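3-oxoacyl-[acyl-carrier-protein] synthase 3 (Pseudomonas aeruginosa, PDB 2X3E) probably catalyses the first condensation of fatty acid synthesis, joining an acetyl group from acetyl-CoA to malonyl-ACP, with release of CO2, to give 3-oxobutanoyl-ACP. Local coordinates at residues T40-R43 / Q44-I47; V19-N22 / D23-A26; A222-Q225 / M226-V230; G238-A241 / S242-H245. The protein carries 1 engineered substitution. One frame throughout, in Å; residues are numbered along the deposited sequence. Where two conformers were deposited one is given.

In the fold
Contacts 1 and 2 lie about 8 Å apart between centres and form one unit: strands 19-21 and 44-46 pair antiparallel, and Arg-45 of contact 1 bonds to Leu-20 and Asn-22 of contact 2. Contacts 3 and 4 follow each other in the C-terminal part of the chain, the first in helix 215-237, the second in the loop leading from it to strand 246-249; their centres are about 16 Å apart. Contacts 1 and 3 both lie close to the probable active site, Val-42 about 6 Å from Asn-280 and Met-226 about 4 Å from His-250, side chain to side chain, with about 12 Å between nearest atoms of the two contacts. Contacts 2 and 4 lie away from it.

Contact 1: T40-R43 / Q44-I47; sequences TGVR and QRHI
Val-42 and Arg-45 make the main side-chain contact where the chain leaves helix 33-40 and enters strand 44-46. The packing is carried by the Val-42 CG1 methyl, which lies 3.6 Å from Arg-45 NH1 and also rests 3.4 Å from the backbone Gln-44 O. CG1 stands opposite the backbone N of its own residue (chi1 176°), and this turns the methyl beside the carbonyl, to the side where the guanidinium arrives. Arg-45 gets there by folding back at chi2 and chi3 instead of extending.

Among the polar contacts, Arg-45 NH2 passes 3.5 Å from Arg-43 O, but the firm hydrogen bonds of the guanidinium go elsewhere: NH1 to Ala-155 O, NH2 to Leu-20 O and Asn-22 OD1. These hold the folded side chain in its buried place. Upstream, Thr-40 OG1 accepts from Val-42 N at 3.1 Å and 152°, an ST turn spanning Gly-41, which leaves the helix with positive phi.

The backbone of Arg-43 and Gln-44 bonds to Ala-276, and the Gln-44 amide reaches Glu-277 O. The connection is thereby held between helix 275-278 and strand 19-21, the antiparallel partner of strand 44-46, while Arg-45 also packs on Ile-36 of helix 33-40.

Contact 2: V19-N22 / D23-A26; sequences VLSN and DMLA
Ser-21 and Met-24 face each other where strand 19-21 runs directly into helix 22-28, and together they form a capping box. Ser-21 is the N-cap: its OG accepts from Met-24 N at 3.0 Å with an angle of 164°, satisfying an amide of the first turn of the helix. The hydroxyl reaches it because a chi1 of 69° tucks OG over the backbone, toward that turn. In the conformer given, the methionine chain, extended beyond CG, runs back along the strand and brings SD to Ser-21 N at 3.3 Å; an N-H...S bond here is weak and, resting on one of two conformers, doubtful, although nearly straight at 173°.

Behind the cap the regular helical bonds begin. Leu-25 N donates to Ser-21 O at 3.0 Å, and Ala-26 N to Asn-22 O at 2.7 Å. The buried Asn-22 amide is satisfied from outside the turn, OD1 by Arg-45 NH2 and ND2 by Asp-33 OD1.

Leu-20 supplies the apolar side of the turn with its two methyl branches. CD1 meets Met-24 CB at 3.9 Å, the two chains running antiparallel past one another, and CD2 meets Leu-25 CD1 at 4.1 Å. Both leucines also pack on Arg-154 of helix 151-156.

Chemically, the strand-to-helix turn is secured by the serine hydroxyl, which takes up a helix N-H, and by the backbone bonds behind it; the thioether adds at most a weak contact in one conformer. The asparagine, meanwhile, gives the buried guanidinium of Arg-45 a neutral acceptor and ties this turn to strand 44-46.

Contact 3: A222-Q225 / M226-V230; sequences AVTQ and MSDSV
Two successive turns of alpha-helix 215-237, in the C-terminal half of this thiolase-like fold, make up this contact. One face of the helix packs on strands 304-311 and 246-249, another on helix 254-264. Regular i to i+4 bonds link the turns, among them Met-226 N to Ala-222 O at 3.1 Å and Asp-228 N to Thr-224 O at 2.8 Å.

Met-226 is the residue directed to the active site. Its CB lies 3.6 Å from Ala-222 O, but in the conformer given the thioether leads away from the preceding turn, and the side chain comes within about 4 Å of that of His-250, a probable catalytic residue; Thr-308, Pro-249 and Val-260 also touch it. It probably packs beside that histidine. Further along the helix, Ser-229 OG is satisfied by Asp-181 OD2 and Ser-318 OG on neighbouring strands.

On the outer face the hydroxyl of Thr-224 makes a weak bond back to Gly-220 O.

In the conformer given, Ser-227 folds its hydroxyl against its own helix: a chi1 of -58° sets OG opposite its carbonyl carbon and back toward Val-223 O. That oxygen therefore receives two hydrogen bonds, from opposite faces of its carbonyl plane: Ser-227 N at 3.0 Å, tilted 24° from that plane, and Ser-227 OG at 2.6 Å, 35° out of it.

Contact 4: G238-A241 / S242-H245; sequences GWQA and SDLH
Asp-243 turns back on Gln-240 at the heart of this tight turn, which joins helix 215-237 to strand 246-249. Its OD2 accepts from Gln-240 N at 2.9 Å, meeting the donor on the anti side of the carboxylate and 34° out of its plane. CG of the aspartate lies beside its own backbone N (chi1 -68°), an orientation that carries OD2 back to the start of the 3-10 turn. Asp-243 N answers with a bond to Gln-240 O at 3.0 Å, and Leu-244 N follows with one to Ala-241 O at 3.1 Å.

The packed side belongs to Trp-239 and Leu-244. Their side chains cross at about a right angle, CZ3 of the indole 4.2 Å from Leu-244 CD2, and both rest on Leu-234 of helix 215-237.

The other side is open and held through solvent. Gln-240 OE1 and Ser-242 OG, both on exposed residues, are 3.8 Å apart, and one water bridges them, donating to OE1 at 2.8 Å.

One side-chain and one backbone bond between Gln-240 and Asp-243 thus fix the turn, the carboxylate taking up the N-H at its start, while the surface amide and hydroxyl are left linked by water.

Contact 1: T40-R43 / Q44-I47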
loop_
_atom_site.group_PDB
_atom_site.type_symbol
_atom_site.label_atom_id
_atom_site.label_comp_id
_atom_site.label_asym_id
_atom_site.label_seq_id
_atom_site.Cartn_x
_atom_site.Cartn_y
_atom_site.Cartn_z
ATOM N N THR A 40 19.963 21.478 9.013
ATOM C CA THR A 40 19.046 20.412 9.427
ATOM C C THR A 40 18.872 20.233 10.938
ATOM O O THR A 40 17.854 19.690 11.376
ATOM C CB THR A 40 19.483 19.052 8.860
ATOM O OG1 THR A 40 20.753 18.684 9.414
ATOM C CG2 THR A 40 19.582 19.112 7.340
ATOM N N GLY A 41 19.866 20.651 11.721
ATOM C CA GLY A 41 19.905 20.359 13.157
ATOM C C GLY A 41 20.154 18.888 13.474
ATOM O O GLY A 41 20.284 18.513 14.643
ATOM N N VAL A 42 20.232 18.054 12.439
ATOM C CA VAL A 42 20.484 16.632 12.602
ATOM C C VAL A 42 21.974 16.426 12.866
ATOM O O VAL A 42 22.813 16.891 12.094
ATOM C CB VAL A 42 20.085 15.846 11.338
ATOM C CG1 VAL A 42 20.452 14.374 11.481
ATOM C CG2 VAL A 42 18.598 16.007 11.065
ATOM N N ARG A 43 22.289 15.737 13.960
ATOM C CA ARG A 43 23.676 15.465 14.329
ATOM C C ARG A 43 24.096 14.031 14.015
ATOM O O ARG A 43 25.273 13.768 13.789
ATOM C CB ARG A 43 23.911 15.794 15.803
ATOM C CG ARG A 43 23.672 17.270 16.125
ATOM C CD ARG A 43 24.673 17.830 17.136
ATOM N NE ARG A 43 24.554 19.283 17.259
ATOM C CZ ARG A 43 25.363 20.064 17.980
ATOM N NH1 ARG A 43 26.379 19.548 18.670
ATOM N NH2 ARG A 43 25.154 21.379 18.015
ATOM N N GLN A 44 23.146 13.098 14.003
ATOM C CA GLN A 44 23.447 11.757 13.514
ATOM C C GLN A 44 22.254 11.062 12.876
ATOM O O GLN A 44 21.094 11.434 13.085
ATOM C CB GLN A 44 24.075 10.883 14.612
ATOM C CG GLN A 44 23.288 10.770 15.904
ATOM C CD GLN A 44 23.698 9.557 16.740
ATOM O OE1 GLN A 44 24.874 9.372 17.064
ATOM N NE2 GLN A 44 22.722 8.731 17.098
ATOM N N ARG A 45 22.565 10.051 12.077
ATOM C CA ARG A 45 21.551 9.280 11.391
ATOM C C ARG A 45 22.020 7.828 11.265
ATOM O O ARG A 45 23.208 7.561 11.048
ATOM C CB ARG A 45 21.149 9.924 10.044
ATOM C CG ARG A 45 22.236 10.185 8.983
ATOM C CD ARG A 45 23.331 11.180 9.373
ATOM N NE ARG A 45 23.011 12.603 9.251
ATOM C CZ ARG A 45 23.800 13.582 9.694
ATOM N NH1 ARG A 45 23.445 14.849 9.546
ATOM N NH2 ARG A 45 24.957 13.309 10.296
ATOM N N HIS A 46 21.087 6.903 11.471
ATOM C CA HIS A 46 21.396 5.481 11.452
ATOM C C HIS A 46 21.271 4.961 10.023
ATOM O O HIS A 46 20.347 5.341 9.292
ATOM C CB HIS A 46 20.486 4.719 12.417
ATOM C CG HIS A 46 20.740 5.052 13.857
ATOM N ND1 HIS A 46 21.410 4.202 14.708
ATOM C CD2 HIS A 46 20.427 6.148 14.589
ATOM C CE1 HIS A 46 21.501 4.759 15.903
ATOM N NE2 HIS A 46 20.915 5.941 15.857
ATOM N N ILE A 47 22.219 4.108 9.632
ATOM C CA ILE A 47 22.374 3.693 8.239
ATOM C C ILE A 47 22.208 2.176 8.130
ATOM O O ILE A 47 22.953 1.413 8.745
ATOM C CB ILE A 47 23.759 4.135 7.685
ATOM C CG1 ILE A 47 23.921 5.661 7.783
ATOM C CG2 ILE A 47 23.942 3.687 6.244
ATOM C CD1 ILE A 47 22.933 6.456 6.934
#

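Contact 2: V19-N22 / D23-A26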
loop_
_atom_site.group_PDB
_atom_site.type_symbol
_atom_site.label_atom_id
_atom_site.label_comp_id
_atom_site.label_asym_id
_atom_site.label_seq_id
_atom_site.Cartn_x
_atom_site.Cartn_y
_atom_site.Cartn_z
ATOM N N VAL A 19 26.068 4.382 12.333
ATOM C CA VAL A 19 25.664 5.768 12.466
ATOM C C VAL A 19 26.557 6.635 11.580
ATOM O O VAL A 19 27.765 6.422 11.514
ATOM C CB VAL A 19 25.747 6.216 13.941
ATOM C CG1 VAL A 19 25.410 7.685 14.078
ATOM C CG2 VAL A 19 24.802 5.387 14.803
ATOM N N LEU A 20 25.950 7.597 10.889
ATOM C CA LEU A 20 26.681 8.581 10.096
ATOM C C LEU A 20 26.716 9.910 10.855
ATOM O O LEU A 20 25.684 10.559 11.041
ATOM C CB LEU A 20 26.027 8.761 8.723
ATOM C CG LEU A 20 26.718 9.720 7.744
ATOM C CD1 LEU A 20 28.026 9.126 7.249
ATOM C CD2 LEU A 20 25.808 10.054 6.565
ATOM N N SER A 21 27.904 10.304 11.295
ATOM C CA SER A 21 28.089 11.567 12.019
ATOM C C SER A 21 28.323 12.716 11.050
ATOM O O SER A 21 28.657 12.497 9.882
ATOM C CB SER A 21 29.291 11.464 12.955
ATOM O OG SER A 21 30.488 11.386 12.207
ATOM N N ASN A 22 28.173 13.940 11.547
ATOM C CA ASN A 22 28.487 15.126 10.758
ATOM C C ASN A 22 29.944 15.141 10.315
ATOM O O ASN A 22 30.240 15.483 9.168
ATOM C CB ASN A 22 28.159 16.401 11.538
ATOM C CG ASN A 22 26.667 16.647 11.646
ATOM O OD1 ASN A 22 25.862 15.804 11.266
ATOM N ND2 ASN A 22 26.296 17.811 12.166
ATOM N N ASP A 23 30.844 14.758 11.221
ATOM C CA ASP A 23 32.273 14.662 10.900
ATOM C C ASP A 23 32.529 13.707 9.732
ATOM O O ASP A 23 33.271 14.045 8.813
ATOM C CB ASP A 23 33.088 14.233 12.129
ATOM C CG ASP A 23 33.398 15.394 13.076
ATOM O OD1 ASP A 23 33.076 16.560 12.757
ATOM O OD2 ASP A 23 33.979 15.133 14.152
ATOM N N MET A 24 31.902 12.532 9.761
ATOM C CA MET A 24 32.046 11.570 8.670
ATOM C C MET A 24 31.540 12.164 7.358
ATOM O O MET A 24 32.242 12.126 6.342
ATOM C CB MET A 24 31.292 10.278 8.983
ATOM C CG MET A 24 31.886 9.476 10.132
ATOM S SD MET A 24 30.648 8.464 10.972
ATOM C CE MET A 24 31.585 7.895 12.391
ATOM N N LEU A 25 30.329 12.714 7.392
ATOM C CA LEU A 25 29.712 13.292 6.202
ATOM C C LEU A 25 30.514 14.476 5.664
ATOM O O LEU A 25 30.674 14.617 4.450
ATOM C CB LEU A 25 28.264 13.715 6.493
ATOM C CG LEU A 25 27.405 14.111 5.287
ATOM C CD1 LEU A 25 27.372 13.000 4.244
ATOM C CD2 LEU A 25 25.989 14.447 5.737
ATOM N N ALA A 26 31.022 15.312 6.568
ATOM C CA ALA A 26 31.859 16.449 6.189
ATOM C C ALA A 26 33.143 16.005 5.489
ATOM O O ALA A 26 33.577 16.632 4.519
ATOM C CB ALA A 26 32.197 17.296 7.415
#

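Contact 3: A222-Q225 / M226-V230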
loop_
_atom_site.group_PDB
_atom_site.type_symbol
_atom_site.label_atom_id
_atom_site.label_comp_id
_atom_site.label_asym_id
_atom_site.label_seq_id
_atom_site.Cartn_x
_atom_site.Cartn_y
_atom_site.Cartn_z
ATOM N N ALA A 222 5.266 22.415 4.274
ATOM C CA ALA A 222 5.234 21.393 5.320
ATOM C C ALA A 222 4.722 21.950 6.654
ATOM O O ALA A 222 3.898 21.322 7.308
ATOM C CB ALA A 222 6.616 20.754 5.502
ATOM N N VAL A 223 5.189 23.137 7.037
ATOM C CA VAL A 223 4.766 23.745 8.301
ATOM C C VAL A 223 3.259 23.991 8.335
ATOM O O VAL A 223 2.579 23.603 9.285
ATOM C CB VAL A 223 5.487 25.082 8.564
ATOM C CG1 VAL A 223 4.908 25.761 9.810
ATOM C CG2 VAL A 223 6.992 24.861 8.716
ATOM N N THR A 224 2.755 24.647 7.294
ATOM C CA THR A 224 1.329 24.975 7.176
ATOM C C THR A 224 0.471 23.707 7.049
ATOM O O THR A 224 -0.582 23.583 7.680
ATOM C CB THR A 224 1.088 25.892 5.947
ATOM O OG1 THR A 224 1.906 27.060 6.044
ATOM C CG2 THR A 224 -0.353 26.332 5.871
ATOM N N GLN A 225 0.933 22.766 6.233
ATOM C CA GLN A 225 0.186 21.532 5.972
ATOM C C GLN A 225 -0.068 20.754 7.261
ATOM O O GLN A 225 -1.197 20.329 7.529
ATOM C CB GLN A 225 0.942 20.647 4.976
ATOM C CG GLN A 225 0.953 21.175 3.553
ATOM C CD GLN A 225 -0.218 20.687 2.724
ATOM O OE1 GLN A 225 -1.198 20.184 3.258
ATOM N NE2 GLN A 225 -0.121 20.845 1.415
ATOM N N MET A 226 0.976 20.579 8.067
ATOM C CA MET A 226 0.825 19.839 9.310
ATOM C C MET A 226 0.054 20.655 10.351
ATOM O O MET A 226 -0.830 20.113 11.013
ATOM C CB MET A 226 2.180 19.345 9.836
ATOM C CG MET A 226 2.593 18.009 9.211
ATOM S SD MET A 226 4.065 17.289 9.946
ATOM C CE MET A 226 4.240 18.401 11.331
ATOM N N SER A 227 0.353 21.950 10.479
ATOM C CA SER A 227 -0.352 22.823 11.429
ATOM C C SER A 227 -1.857 22.858 11.162
ATOM O O SER A 227 -2.681 22.719 12.075
ATOM C CB SER A 227 0.194 24.250 11.350
ATOM O OG SER A 227 1.582 24.280 11.619
ATOM N N ASP A 228 -2.220 23.058 9.896
ATOM C CA ASP A 228 -3.640 23.119 9.520
ATOM C C ASP A 228 -4.331 21.766 9.730
ATOM O O ASP A 228 -5.480 21.716 10.172
ATOM C CB ASP A 228 -3.805 23.564 8.059
ATOM C CG ASP A 228 -3.346 25.003 7.812
ATOM O OD1 ASP A 228 -3.395 25.839 8.743
ATOM O OD2 ASP A 228 -2.950 25.311 6.662
ATOM N N SER A 229 -3.628 20.675 9.420
ATOM C CA SER A 229 -4.178 19.324 9.597
ATOM C C SER A 229 -4.445 19.036 11.075
ATOM O O SER A 229 -5.507 18.503 11.434
ATOM C CB SER A 229 -3.244 18.265 8.995
ATOM O OG SER A 229 -3.789 16.961 9.158
ATOM N N VAL A 230 -3.496 19.417 11.931
ATOM C CA VAL A 230 -3.678 19.301 13.378
ATOM C C VAL A 230 -4.917 20.089 13.796
ATOM O O VAL A 230 -5.775 19.567 14.499
ATOM C CB VAL A 230 -2.440 19.794 14.172
ATOM C CG1 VAL A 230 -2.728 19.792 15.677
ATOM C CG2 VAL A 230 -1.227 18.925 13.864
#

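Contact 4: G238-A241 / S242-H245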
loop_
_atom_site.group_PDB
_atom_site.type_symbol
_atom_site.label_atom_id
_atom_site.label_comp_id
_atom_site.label_asym_id
_atom_site.label_seq_id
_atom_site.Cartn_x
_atom_site.Cartn_y
_atom_site.Cartn_z
ATOM N N GLY A 238 -12.822 18.250 19.482
ATOM C CA GLY A 238 -13.252 19.245 20.458
ATOM C C GLY A 238 -12.180 19.619 21.463
ATOM O O GLY A 238 -12.482 19.879 22.627
ATOM N N TRP A 239 -10.927 19.645 21.012
ATOM C CA TRP A 239 -9.812 20.121 21.827
ATOM C C TRP A 239 -9.345 21.476 21.324
ATOM O O TRP A 239 -9.383 21.744 20.130
ATOM C CB TRP A 239 -8.619 19.164 21.761
ATOM C CG TRP A 239 -8.859 17.808 22.306
ATOM C CD1 TRP A 239 -9.879 17.411 23.121
ATOM C CD2 TRP A 239 -8.044 16.654 22.088
ATOM N NE1 TRP A 239 -9.757 16.075 23.411
ATOM C CE2 TRP A 239 -8.636 15.587 22.794
ATOM C CE3 TRP A 239 -6.871 16.418 21.356
ATOM C CZ2 TRP A 239 -8.097 14.300 22.794
ATOM C CZ3 TRP A 239 -6.338 15.140 21.352
ATOM C CH2 TRP A 239 -6.949 14.096 22.072
ATOM N N GLN A 240 -8.909 22.325 22.246
ATOM C CA GLN A 240 -8.163 23.525 21.895
ATOM C C GLN A 240 -6.697 23.125 21.805
ATOM O O GLN A 240 -6.306 22.072 22.313
ATOM C CB GLN A 240 -8.336 24.602 22.961
ATOM C CG GLN A 240 -9.760 25.103 23.137
ATOM C CD GLN A 240 -9.874 26.144 24.240
ATOM O OE1 GLN A 240 -8.948 26.924 24.474
ATOM N NE2 GLN A 240 -11.016 26.166 24.920
ATOM N N ALA A 241 -5.878 23.960 21.176
ATOM C CA ALA A 241 -4.442 23.684 21.099
ATOM C C ALA A 241 -3.851 23.493 22.498
ATOM O O ALA A 241 -3.041 22.597 22.705
ATOM C CB ALA A 241 -3.709 24.793 20.356
ATOM N N SER A 242 -4.287 24.317 23.453
ATOM C CA SER A 242 -3.813 24.228 24.842
ATOM C C SER A 242 -4.152 22.902 25.540
ATOM O O SER A 242 -3.512 22.557 26.530
ATOM C CB SER A 242 -4.348 25.400 25.677
ATOM O OG SER A 242 -5.766 25.386 25.750
ATOM N N ASP A 243 -5.152 22.173 25.033
ATOM C CA ASP A 243 -5.542 20.872 25.602
ATOM C C ASP A 243 -4.594 19.745 25.196
ATOM O O ASP A 243 -4.610 18.674 25.806
ATOM C CB ASP A 243 -6.953 20.472 25.158
ATOM C CG ASP A 243 -8.039 21.346 25.746
ATOM O OD1 ASP A 243 -7.931 21.764 26.921
ATOM O OD2 ASP A 243 -9.033 21.584 25.025
ATOM N N LEU A 244 -3.799 19.974 24.154
ATOM C CA LEU A 244 -2.841 18.978 23.673
ATOM C C LEU A 244 -1.676 18.822 24.645
ATOM O O LEU A 244 -1.024 19.807 24.996
ATOM C CB LEU A 244 -2.256 19.383 22.315
ATOM C CG LEU A 244 -2.707 18.742 21.018
ATOM C CD1 LEU A 244 -1.773 19.226 19.910
ATOM C CD2 LEU A 244 -2.716 17.217 21.103
ATOM N N HIS A 245 -1.417 17.593 25.075
ATOM C CA HIS A 245 -0.238 17.293 25.880
ATOM C C HIS A 245 0.949 16.957 24.984
ATOM O O HIS A 245 2.082 17.330 25.289
ATOM C CB HIS A 245 -0.496 16.115 26.827
ATOM C CG HIS A 245 -1.428 16.433 27.955
ATOM N ND1 HIS A 245 -2.788 16.222 27.880
ATOM C CD2 HIS A 245 -1.192 16.932 29.192
ATOM C CE1 HIS A 245 -3.353 16.584 29.017
ATOM N NE2 HIS A 245 -2.406 17.018 29.832
HETATM O O HOH W 1 -6.391 27.882 24.869
#